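Local atomic coordinates of acyl-CoA synthetase (AMP-forming)/AMP-acid ligase II-like protein (Dyadobacter fermentans, PDB entry 4GS5), a protein that belongs to the ATP-dependent AMP-binding enzyme family and may join carboxylic acids, possibly medium-chain fatty acids, to coenzyme A. Residues A64-T69 / M95-M100; G70-L75 / F204-Q209; K152-G157 / V185-L190; Y179-T184 / L218-A223. One frame throughout, in Å; residues are numbered along the deposited sequence.

In the fold
From the N terminus, interaction 1 comes first: it closes a short loop by packing helix 59-72 on helix 90-102. The same helix then ends at 70-75, and interaction 2 joins this end to the turn at 204-209, closing a far longer loop. Interactions 1 and 2 therefore cross. Interaction 3 (152-157 with 185-190) is nested inside interaction 2 and spans strand 175-180. Interaction 4 (179-184 with 218-223) crosses both interaction 2 and interaction 3. His187 of interaction 3 is hydrogen-bonded to Thr69 of interaction 1. Backbone bonds join Val188 and Ala189 to Tyr179 of interaction 4. Together the contacts tie helix 59-72 to strands on both sides of 175-180.

Interaction 1 (A64-T69 / M95-M100); sequences ASAAMT and MLVRGM. With EDO (1,2-ethanediol), chain X.
Ser65, Ala66 and Thr69 of one helix meet Val97 and Arg98 of another, the first of them through a water. That water donates a hydrogen bond to Ser65 OG at 2.7 Å. It also accepts one from Arg98 NH2 at 2.8 Å and is hydrogen-bonded to Thr69 OG1. It lies in the plane of the guanidinium, at its edge. Ala66 comes next and points toward the partner helix. Its CB rests 3.8 Å from Val97 CG1 and equally near the backbone at Arg98 CA. The methyl is small, and the CA atoms of Ala66 and Arg98 stand only 4.7 Å apart. This is close helix-helix packing in the region assigned to the AMP-binding enzyme family: the segment axes approach to 8.8 Å at a crossing angle of -72°. Ala67 is turned from the partner helix; its O accepts a weak hydrogen bond from a bound ethanediol. The selenomethionine Met68 lays its CG 3.5 Å from C2 of the same ethanediol. Thr69 crosses Arg98 at about a right angle. Its CG2, set opposite the backbone N by chi1 of -57°, lies over one guanidinium face, 3.7 Å from Arg98 NE. Its OG1 is hydrogen-bonded to His187 NE2. Arg98 is extended from CG to NE, which carries the flat group past Thr69. Were Arg98 an alanine, the water would probably lose its guanidinium donor and Thr69 CG2 the surface it covers. Met95 SE sits at the guanidinium edge, in plane, and Ser186 and Trp104 touch Arg98 from loops.

Interaction 2 (G70-L75 / F204-Q209); sequences GKALSL and FLPGIQ. With EDO (1,2-ethanediol), chain X.
No aromatic ring, amide or guanidinium takes part where Ala72 meets Leu205 and Pro206; instead the puckered pyrrolidine ring of Pro206 presents two of its carbons to the helix end. Pro206 CD lies 4.5 Å from Ala72 CB, and CG is at the same distance from Lys71 CG. The ring CG also has a bound ethanediol beside it, with C1 of that molecule 3.9 Å away. O2 of the ethanediol donates a hydrogen bond of 2.8 Å to Pro206 O, while its O1 lies 3.5 Å from Lys71 CB. The small molecule, probably from the crystallisation liquor, thus bridges the two segments on the exposed side of the contact. The tight point is deeper. Leu205 CD2 presses on Ala72 CB at 3.3 Å, shorter than usual for two carbons. Leu205 has CG opposite its carbonyl carbon (chi1 -69°), which brings one branch round to the helix end. The other branch, CD1, packs on Met68 and His187. Lys71 starts toward the turn but bends at chi2, and its amine leads away. The helix closes with a Schellman motif, in which Leu75 N bonds to Gly70 O, Ser74 N bonds to Lys71 O, and Ser74 has positive phi. Facing it, Leu205 to Ile208 form a type II beta turn with proline second and glycine third, the classic residues of that turn.

Interaction 3 (K152-G157 / V185-L190); sequences KVLLGG and VSHVAL
Leu154 holds this contact by both of its methyl branches, one tightly and one less so. The tight branch is CD1, which meets Leu190 CD2 at 3.5 Å, closer than usual for two methyl carbons. The two leucines cross at about a right angle. The looser branch is CD2, which approaches the ring of His187 obliquely, 3.8 Å from ND1. A trans chi1 of 177° extends Leu154 CG away from its own backbone N and lays one methyl of the fork on each of these neighbouring partners. The His187 ring is held by polar bonds from outside: NE2 is hydrogen-bonded to Thr69 OG1, and ND1 weakly to Ser178 OG. All three touching residues are buried. The backbones themselves stay apart, with 8.8 Å between the CA atoms of Leu154 and Leu190, and no hydrogen bond links the segments. Solvent is met further along the chain, at Gly157, which lies beyond the end of strand 153-155. Strand 175-180 runs between the two segments, and Leu154 reaches past its Tyr176 and Ser178. On the far side of that strand, Val188 and Ala189 both face Tyr179 in a classic beta bulge. Leu205 packs on Leu190, and Arg98 of helix 90-102 touches His187.

Interaction 4 (Y179-T184 / L218-A223); sequences YGMTET and LHISGA
This is a buried, apolar side-chain contact between the end of strand 175-180, with the loop that follows it, and strand 217-221. No hydrogen bond crosses it. Tyr179 and Leu218 come from opposite directions. Leu218 CD2 lies obliquely to the tyrosine ring, 3.8 Å from both CE2 and OH. The hydroxyl has its own polar partner, Asp234 OD2, so the hydroxyl end both bonds to Asp234 and touches the leucine methyl. Further on, the selenomethionine Met181 and Ile220 meet tip to tip, with SE 4.2 Å from Ile220 CD1. Thr184 crosses Ile220 at about a right angle and sets its CG2 3.8 Å from Ile220 CG1. The isoleucine reaches both partners with CG1 between its backbone N and carbonyl carbon (chi1 62°). Thr184 is held by its backbone, N to Met181 O at 3.0 Å, and by OG1, which is hydrogen-bonded to Ser186 O. Phe204 backs Leu218 and Ile220. The sequence Tyr-Gly-Met-Thr-Glu matches the YGxTE signature of the acyl-adenylate-forming enzymes. The contact joins this loop to strand 217-221, which is not the immediate neighbour of 175-180 in the sheet; the loop probably lines the nucleotide site here too, as in relatives.

Interaction 1 (A64-T69 / M95-M100)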
loop_
_atom_site.group_PDB
_atom_site.type_symbol
_atom_site.label_atom_id
_atom_site.label_comp_id
_atom_site.label_asym_id
_atom_site.label_seq_id
_atom_site.Cartn_x
_atom_site.Cartn_y
_atom_site.Cartn_z
ATOM N N ALA A 64 10.410 4.937 17.802
ATOM C CA ALA A 64 8.971 5.136 17.873
ATOM C C ALA A 64 8.263 4.078 17.040
ATOM O O ALA A 64 7.279 3.491 17.474
ATOM C CB ALA A 64 8.601 6.524 17.386
ATOM N N SER A 65 8.798 3.820 15.852
ATOM C CA SER A 65 8.226 2.854 14.922
ATOM C C SER A 65 8.238 1.429 15.489
ATOM O O SER A 65 7.221 0.732 15.472
ATOM C CB SER A 65 8.976 2.929 13.590
ATOM O OG SER A 65 8.450 2.030 12.654
ATOM N N ALA A 66 9.399 1.006 15.980
ATOM C CA ALA A 66 9.542 -0.260 16.691
ATOM C C ALA A 66 8.567 -0.392 17.853
ATOM O O ALA A 66 7.921 -1.425 17.994
ATOM C CB ALA A 66 10.981 -0.418 17.217
ATOM N N ALA A 67 8.495 0.621 18.715
ATOM C CA ALA A 67 7.545 0.574 19.833
ATOM C C ALA A 67 6.079 0.344 19.411
ATOM O O ALA A 67 5.347 -0.375 20.095
ATOM C CB ALA A 67 7.667 1.817 20.733
HETATM N N MSE A 68 5.662 0.931 18.290
HETATM C CA MSE A 68 4.282 0.789 17.816
HETATM C C MSE A 68 3.995 -0.645 17.440
HETATM O O MSE A 68 2.940 -1.195 17.760
HETATM C CB MSE A 68 4.039 1.644 16.576
HETATM C CG MSE A 68 4.038 3.134 16.826
HETATM SE SE MSE A 68 3.457 4.033 15.208
HETATM C CE MSE A 68 4.617 3.145 13.928
ATOM N N THR A 69 4.951 -1.239 16.741
ATOM C CA THR A 69 4.819 -2.591 16.236
ATOM C C THR A 69 4.689 -3.548 17.402
ATOM O O THR A 69 3.812 -4.417 17.403
ATOM C CB THR A 69 6.044 -2.976 15.363
ATOM O OG1 THR A 69 6.171 -2.031 14.296
ATOM C CG2 THR A 69 5.882 -4.378 14.772
HETATM N N MSE A 95 13.494 -4.734 11.100
HETATM C CA MSE A 95 13.370 -5.948 11.906
HETATM C C MSE A 95 14.450 -5.976 12.991
HETATM O O MSE A 95 14.211 -6.471 14.110
HETATM C CB MSE A 95 13.456 -7.197 11.025
HETATM C CG MSE A 95 12.235 -7.415 10.149
HETATM SE SE MSE A 95 10.649 -7.739 11.223
HETATM C CE MSE A 95 11.161 -9.428 12.030
ATOM N N LEU A 96 15.632 -5.436 12.666
ATOM C CA LEU A 96 16.742 -5.381 13.629
ATOM C C LEU A 96 16.458 -4.398 14.756
ATOM O O LEU A 96 16.717 -4.685 15.923
ATOM C CB LEU A 96 18.045 -4.981 12.934
ATOM C CG LEU A 96 18.454 -5.839 11.734
ATOM C CD1 LEU A 96 19.790 -5.357 11.193
ATOM C CD2 LEU A 96 18.526 -7.302 12.138
ATOM N N VAL A 97 15.938 -3.229 14.389
ATOM C CA VAL A 97 15.561 -2.203 15.354
ATOM C C VAL A 97 14.517 -2.721 16.329
ATOM O O VAL A 97 14.675 -2.583 17.548
ATOM C CB VAL A 97 15.017 -0.935 14.653
ATOM C CG1 VAL A 97 14.418 0.029 15.679
ATOM C CG2 VAL A 97 16.132 -0.258 13.854
ATOM N N ARG A 98 13.448 -3.319 15.797
ATOM C CA ARG A 98 12.425 -3.940 16.648
ATOM C C ARG A 98 13.072 -4.971 17.563
ATOM O O ARG A 98 12.843 -4.982 18.770
ATOM C CB ARG A 98 11.337 -4.607 15.799
ATOM C CG ARG A 98 10.460 -3.626 15.037
ATOM C CD ARG A 98 9.724 -4.322 13.889
ATOM N NE ARG A 98 9.007 -3.368 13.048
ATOM C CZ ARG A 98 8.684 -3.584 11.777
ATOM N NH1 ARG A 98 9.013 -4.726 11.188
ATOM N NH2 ARG A 98 8.035 -2.661 11.095
ATOM N N GLY A 99 13.898 -5.830 16.978
ATOM C CA GLY A 99 14.625 -6.830 17.741
ATOM C C GLY A 99 15.418 -6.272 18.910
ATOM O O GLY A 99 15.423 -6.854 19.996
HETATM N N MSE A 100 16.105 -5.151 18.700
HETATM C CA MSE A 100 16.936 -4.594 19.760
HETATM C C MSE A 100 16.125 -3.779 20.760
HETATM O O MSE A 100 16.436 -3.750 21.950
HETATM C CB MSE A 100 18.062 -3.744 19.181
HETATM C CG MSE A 100 19.174 -4.545 18.548
HETATM SE SE MSE A 100 20.480 -3.320 17.840
HETATM C CE MSE A 100 19.408 -2.457 16.464
HETATM C C1 EDO X . 3.057 2.951 21.564
HETATM O O1 EDO X . 3.711 1.748 21.974
HETATM C C2 EDO X . 3.709 3.430 20.275
HETATM O O2 EDO X . 3.096 4.648 19.824
HETATM O O HOH W 1 8.229 -0.602 13.021
#

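Interaction 2 (G70-L75 / F204-Q209)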
loop_
_atom_site.group_PDB
_atom_site.type_symbol
_atom_site.label_atom_id
_atom_site.label_comp_id
_atom_site.label_asym_id
_atom_site.label_seq_id
_atom_site.Cartn_x
_atom_site.Cartn_y
_atom_site.Cartn_z
ATOM N N GLY A 70 5.559 -3.369 18.395
ATOM C CA GLY A 70 5.584 -4.212 19.576
ATOM C C GLY A 70 4.270 -4.188 20.339
ATOM O O GLY A 70 3.788 -5.224 20.796
ATOM N N LYS A 71 3.701 -2.999 20.489
ATOM C CA LYS A 71 2.426 -2.839 21.181
ATOM C C LYS A 71 1.269 -3.418 20.363
ATOM O O LYS A 71 0.498 -4.231 20.864
ATOM C CB LYS A 71 2.158 -1.359 21.464
ATOM C CG LYS A 71 0.956 -1.104 22.381
ATOM C CD LYS A 71 1.316 -1.340 23.848
ATOM C CE LYS A 71 0.254 -0.792 24.809
ATOM N NZ LYS A 71 -0.989 -1.627 24.896
ATOM N N ALA A 72 1.150 -2.979 19.114
ATOM C CA ALA A 72 0.036 -3.375 18.261
ATOM C C ALA A 72 -0.020 -4.892 18.049
ATOM O O ALA A 72 -1.102 -5.465 17.961
ATOM C CB ALA A 72 0.106 -2.655 16.928
ATOM N N LEU A 73 1.134 -5.554 17.976
ATOM C CA LEU A 73 1.102 -6.997 17.711
ATOM C C LEU A 73 1.467 -7.839 18.944
ATOM O O LEU A 73 1.593 -9.057 18.848
ATOM C CB LEU A 73 1.993 -7.356 16.504
ATOM C CG LEU A 73 1.592 -6.678 15.185
ATOM C CD1 LEU A 73 2.615 -6.940 14.087
ATOM C CD2 LEU A 73 0.196 -7.109 14.744
ATOM N N SER A 74 1.615 -7.185 20.095
ATOM C CA SER A 74 1.946 -7.865 21.350
ATOM C C SER A 74 3.169 -8.766 21.219
ATOM O O SER A 74 3.137 -9.948 21.573
ATOM C CB SER A 74 0.763 -8.679 21.879
ATOM O OG SER A 74 -0.334 -7.827 22.118
ATOM N N LEU A 75 4.256 -8.186 20.732
ATOM C CA LEU A 75 5.493 -8.925 20.547
ATOM C C LEU A 75 6.508 -8.492 21.603
ATOM O O LEU A 75 7.329 -7.600 21.365
ATOM C CB LEU A 75 6.028 -8.686 19.128
ATOM C CG LEU A 75 5.013 -8.999 18.022
ATOM C CD1 LEU A 75 5.481 -8.436 16.678
ATOM C CD2 LEU A 75 4.750 -10.495 17.933
ATOM N N PHE A 204 -5.302 2.361 12.505
ATOM C CA PHE A 204 -4.150 3.194 12.864
ATOM C C PHE A 204 -3.383 2.670 14.078
ATOM O O PHE A 204 -3.970 2.353 15.110
ATOM C CB PHE A 204 -4.601 4.639 13.131
ATOM C CG PHE A 204 -5.005 5.389 11.884
ATOM C CD1 PHE A 204 -4.048 5.735 10.920
ATOM C CD2 PHE A 204 -6.340 5.720 11.660
ATOM C CE1 PHE A 204 -4.416 6.414 9.762
ATOM C CE2 PHE A 204 -6.728 6.399 10.500
ATOM C CZ PHE A 204 -5.772 6.758 9.554
ATOM N N LEU A 205 -2.063 2.584 13.944
ATOM C CA LEU A 205 -1.193 2.234 15.059
ATOM C C LEU A 205 -1.246 3.320 16.136
ATOM O O LEU A 205 -1.509 4.484 15.841
ATOM C CB LEU A 205 0.246 2.066 14.562
ATOM C CG LEU A 205 0.493 0.851 13.673
ATOM C CD1 LEU A 205 1.849 0.956 12.979
ATOM C CD2 LEU A 205 0.400 -0.417 14.486
ATOM N N PRO A 206 -0.982 2.946 17.395
ATOM C CA PRO A 206 -1.065 3.940 18.471
ATOM C C PRO A 206 0.018 5.009 18.297
ATOM O O PRO A 206 1.128 4.693 17.866
ATOM C CB PRO A 206 -0.795 3.111 19.731
ATOM C CG PRO A 206 0.094 1.977 19.245
ATOM C CD PRO A 206 -0.363 1.678 17.837
ATOM N N GLY A 207 -0.305 6.254 18.613
ATOM C CA GLY A 207 0.660 7.333 18.517
ATOM C C GLY A 207 0.610 8.058 17.190
ATOM O O GLY A 207 1.260 9.085 17.013
ATOM N N ILE A 208 -0.165 7.524 16.255
ATOM C CA ILE A 208 -0.382 8.182 14.979
ATOM C C ILE A 208 -1.561 9.149 15.078
ATOM O O ILE A 208 -2.647 8.767 15.507
ATOM C CB ILE A 208 -0.682 7.153 13.868
ATOM C CG1 ILE A 208 0.482 6.176 13.700
ATOM C CG2 ILE A 208 -0.972 7.847 12.553
ATOM C CD1 ILE A 208 1.821 6.851 13.319
ATOM N N GLN A 209 -1.349 10.404 14.693
ATOM C CA GLN A 209 -2.455 11.353 14.553
ATOM C C GLN A 209 -2.834 11.365 13.075
ATOM O O GLN A 209 -1.955 11.279 12.205
ATOM C CB GLN A 209 -2.045 12.755 15.020
ATOM C CG GLN A 209 -1.681 12.839 16.499
ATOM C CD GLN A 209 -0.199 13.120 16.725
ATOM O OE1 GLN A 209 0.503 12.342 17.379
ATOM N NE2 GLN A 209 0.285 14.238 16.182
HETATM C C1 EDO X . 3.057 2.951 21.564
HETATM O O1 EDO X . 3.711 1.748 21.974
HETATM C C2 EDO X . 3.709 3.430 20.275
HETATM O O2 EDO X . 3.096 4.648 19.824
#

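Interaction 3 (K152-G157 / V185-L190)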
loop_
_atom_site.group_PDB
_atom_site.type_symbol
_atom_site.label_atom_id
_atom_site.label_comp_id
_atom_site.label_asym_id
_atom_site.label_seq_id
_atom_site.Cartn_x
_atom_site.Cartn_y
_atom_site.Cartn_z
ATOM N N LYS A 152 3.106 -15.604 13.428
ATOM C CA LYS A 152 2.208 -14.525 13.020
ATOM C C LYS A 152 2.917 -13.682 11.967
ATOM O O LYS A 152 4.108 -13.398 12.102
ATOM C CB LYS A 152 1.708 -13.736 14.246
ATOM C CG LYS A 152 2.074 -12.292 14.354
ATOM C CD LYS A 152 1.197 -11.532 15.399
ATOM C CE LYS A 152 0.773 -12.376 16.576
ATOM N NZ LYS A 152 0.240 -11.493 17.680
ATOM N N VAL A 153 2.210 -13.351 10.891
ATOM C CA VAL A 153 2.855 -12.776 9.712
ATOM C C VAL A 153 2.416 -11.338 9.448
ATOM O O VAL A 153 1.207 -11.035 9.401
ATOM C CB VAL A 153 2.527 -13.608 8.459
ATOM C CG1 VAL A 153 3.148 -12.972 7.222
ATOM C CG2 VAL A 153 3.005 -15.039 8.625
ATOM N N LEU A 154 3.389 -10.449 9.302
ATOM C CA LEU A 154 3.110 -9.104 8.825
ATOM C C LEU A 154 3.580 -8.973 7.375
ATOM O O LEU A 154 4.768 -9.164 7.073
ATOM C CB LEU A 154 3.798 -8.069 9.709
ATOM C CG LEU A 154 3.614 -6.632 9.230
ATOM C CD1 LEU A 154 2.167 -6.223 9.323
ATOM C CD2 LEU A 154 4.484 -5.687 10.021
ATOM N N LEU A 155 2.640 -8.682 6.473
ATOM C CA LEU A 155 2.969 -8.504 5.072
ATOM C C LEU A 155 3.179 -7.037 4.722
ATOM O O LEU A 155 2.423 -6.187 5.171
ATOM C CB LEU A 155 1.852 -9.091 4.189
ATOM C CG LEU A 155 1.627 -10.607 4.297
ATOM C CD1 LEU A 155 0.461 -11.063 3.428
ATOM C CD2 LEU A 155 2.908 -11.360 3.909
ATOM N N GLY A 156 4.216 -6.753 3.927
ATOM C CA GLY A 156 4.425 -5.435 3.341
ATOM C C GLY A 156 3.997 -5.423 1.870
ATOM O O GLY A 156 3.070 -6.152 1.504
ATOM N N GLY A 157 4.628 -4.591 1.039
ATOM C CA GLY A 157 4.350 -4.572 -0.405
ATOM C C GLY A 157 2.896 -4.253 -0.792
ATOM O O GLY A 157 2.129 -3.757 0.037
ATOM N N VAL A 185 8.729 6.113 7.970
ATOM C CA VAL A 185 9.703 5.061 8.261
ATOM C C VAL A 185 9.180 3.695 7.834
ATOM O O VAL A 185 9.712 3.076 6.904
ATOM C CB VAL A 185 10.113 5.024 9.746
ATOM C CG1 VAL A 185 11.279 4.061 9.940
ATOM C CG2 VAL A 185 10.486 6.409 10.218
ATOM N N SER A 186 8.132 3.246 8.519
ATOM C CA SER A 186 7.481 1.975 8.238
ATOM C C SER A 186 5.956 2.167 8.291
ATOM O O SER A 186 5.417 3.179 7.830
ATOM C CB SER A 186 7.921 0.932 9.276
ATOM O OG SER A 186 7.773 -0.392 8.794
ATOM N N HIS A 187 5.256 1.214 8.885
ATOM C CA HIS A 187 3.800 1.247 8.869
ATOM C C HIS A 187 3.201 2.303 9.824
ATOM O O HIS A 187 3.818 2.663 10.838
ATOM C CB HIS A 187 3.242 -0.166 9.135
ATOM C CG HIS A 187 3.719 -0.789 10.418
ATOM N ND1 HIS A 187 3.506 -2.114 10.728
ATOM C CD2 HIS A 187 4.381 -0.259 11.476
ATOM C CE1 HIS A 187 4.006 -2.374 11.925
ATOM N NE2 HIS A 187 4.550 -1.268 12.394
ATOM N N VAL A 188 2.015 2.818 9.483
ATOM C CA VAL A 188 1.241 3.670 10.387
ATOM C C VAL A 188 -0.131 3.056 10.656
ATOM O O VAL A 188 -0.906 3.568 11.479
ATOM C CB VAL A 188 1.050 5.095 9.832
ATOM C CG1 VAL A 188 2.399 5.751 9.603
ATOM C CG2 VAL A 188 0.212 5.078 8.537
ATOM N N ALA A 189 -0.428 1.957 9.962
ATOM C CA ALA A 189 -1.715 1.275 10.133
ATOM C C ALA A 189 -1.633 -0.183 9.692
ATOM O O ALA A 189 -0.747 -0.539 8.930
ATOM C CB ALA A 189 -2.831 2.008 9.372
ATOM N N LEU A 190 -2.560 -1.016 10.179
ATOM C CA LEU A 190 -2.542 -2.451 9.888
ATOM C C LEU A 190 -3.923 -2.992 9.511
ATOM O O LEU A 190 -4.914 -2.694 10.181
ATOM C CB LEU A 190 -2.033 -3.252 11.095
ATOM C CG LEU A 190 -0.630 -3.043 11.632
ATOM C CD1 LEU A 190 -0.463 -3.807 12.955
ATOM C CD2 LEU A 190 0.402 -3.510 10.604
#

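Interaction 4 (Y179-T184 / L218-A223)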
loop_
_atom_site.group_PDB
_atom_site.type_symbol
_atom_site.label_atom_id
_atom_site.label_comp_id
_atom_site.label_asym_id
_atom_site.label_seq_id
_atom_site.Cartn_x
_atom_site.Cartn_y
_atom_site.Cartn_z
ATOM N N TYR A 179 0.049 -0.639 6.129
ATOM C CA TYR A 179 -0.041 0.552 5.290
ATOM C C TYR A 179 1.021 1.515 5.803
ATOM O O TYR A 179 1.071 1.794 6.996
ATOM C CB TYR A 179 -1.422 1.202 5.399
ATOM C CG TYR A 179 -1.525 2.554 4.702
ATOM C CD1 TYR A 179 -1.889 2.642 3.367
ATOM C CD2 TYR A 179 -1.288 3.742 5.399
ATOM C CE1 TYR A 179 -2.004 3.886 2.728
ATOM C CE2 TYR A 179 -1.399 4.978 4.777
ATOM C CZ TYR A 179 -1.761 5.046 3.446
ATOM O OH TYR A 179 -1.875 6.275 2.832
ATOM N N GLY A 180 1.887 1.993 4.918
ATOM C CA GLY A 180 2.940 2.904 5.324
ATOM C C GLY A 180 3.673 3.453 4.121
ATOM O O GLY A 180 3.271 3.228 2.974
HETATM N N MSE A 181 4.737 4.207 4.384
HETATM C CA MSE A 181 5.560 4.769 3.331
HETATM C C MSE A 181 6.926 5.107 3.949
HETATM O O MSE A 181 7.063 5.130 5.173
HETATM C CB MSE A 181 4.892 6.028 2.802
HETATM C CG MSE A 181 4.763 7.118 3.862
HETATM SE SE MSE A 181 3.032 8.046 3.856
HETATM C CE MSE A 181 1.844 6.531 4.156
ATOM N N THR A 182 7.927 5.379 3.121
ATOM C CA THR A 182 9.248 5.697 3.654
ATOM C C THR A 182 9.188 6.929 4.564
ATOM O O THR A 182 9.876 6.974 5.588
ATOM C CB THR A 182 10.319 5.890 2.543
ATOM O OG1 THR A 182 10.248 7.224 2.031
ATOM C CG2 THR A 182 10.108 4.914 1.411
ATOM N N GLU A 183 8.371 7.925 4.195
ATOM C CA GLU A 183 8.219 9.138 5.016
ATOM C C GLU A 183 7.673 8.872 6.426
ATOM O O GLU A 183 7.741 9.729 7.302
ATOM C CB GLU A 183 7.353 10.187 4.309
ATOM C CG GLU A 183 8.121 11.134 3.398
ATOM C CD GLU A 183 7.385 12.452 3.169
ATOM O OE1 GLU A 183 7.808 13.487 3.737
ATOM O OE2 GLU A 183 6.384 12.456 2.422
ATOM N N THR A 184 7.120 7.688 6.645
ATOM C CA THR A 184 6.650 7.328 7.980
ATOM C C THR A 184 7.546 6.246 8.574
ATOM O O THR A 184 7.184 5.595 9.559
ATOM C CB THR A 184 5.137 6.909 7.998
ATOM O OG1 THR A 184 4.916 5.774 7.151
ATOM C CG2 THR A 184 4.243 8.078 7.537
ATOM N N LEU A 218 -5.847 11.279 3.004
ATOM C CA LEU A 218 -5.270 11.010 4.316
ATOM C C LEU A 218 -3.994 11.799 4.572
ATOM O O LEU A 218 -3.083 11.852 3.725
ATOM C CB LEU A 218 -4.961 9.520 4.445
ATOM C CG LEU A 218 -4.389 9.007 5.774
ATOM C CD1 LEU A 218 -5.383 9.231 6.918
ATOM C CD2 LEU A 218 -4.052 7.521 5.652
ATOM N N HIS A 219 -3.925 12.422 5.738
ATOM C CA HIS A 219 -2.624 12.865 6.238
ATOM C C HIS A 219 -2.333 12.253 7.611
ATOM O O HIS A 219 -3.249 11.985 8.394
ATOM C CB HIS A 219 -2.517 14.384 6.275
ATOM C CG HIS A 219 -3.520 15.034 7.168
ATOM N ND1 HIS A 219 -3.463 14.942 8.542
ATOM C CD2 HIS A 219 -4.617 15.781 6.886
ATOM C CE1 HIS A 219 -4.477 15.607 9.067
ATOM N NE2 HIS A 219 -5.187 16.132 8.083
ATOM N N ILE A 220 -1.057 12.015 7.893
ATOM C CA ILE A 220 -0.675 11.437 9.170
ATOM C C ILE A 220 0.535 12.150 9.759
ATOM O O ILE A 220 1.322 12.782 9.036
ATOM C CB ILE A 220 -0.398 9.898 9.081
ATOM C CG1 ILE A 220 0.763 9.597 8.142
ATOM C CG2 ILE A 220 -1.671 9.117 8.649
ATOM C CD1 ILE A 220 0.391 9.611 6.660
ATOM N N SER A 221 0.668 12.057 11.079
ATOM C CA SER A 221 1.803 12.627 11.781
ATOM C C SER A 221 2.002 11.872 13.091
ATOM O O SER A 221 1.065 11.265 13.609
ATOM C CB SER A 221 1.609 14.129 12.039
ATOM O OG SER A 221 0.625 14.359 13.034
ATOM N N GLY A 222 3.228 11.912 13.612
ATOM C CA GLY A 222 3.590 11.222 14.842
ATOM C C GLY A 222 5.087 11.333 15.111
ATOM O O GLY A 222 5.809 11.969 14.344
ATOM N N ALA A 223 5.557 10.723 16.195
ATOM C CA ALA A 223 6.988 10.639 16.423
ATOM C C ALA A 223 7.671 10.014 15.204
ATOM O O ALA A 223 8.786 10.405 14.862
ATOM C CB ALA A 223 7.304 9.859 17.688
#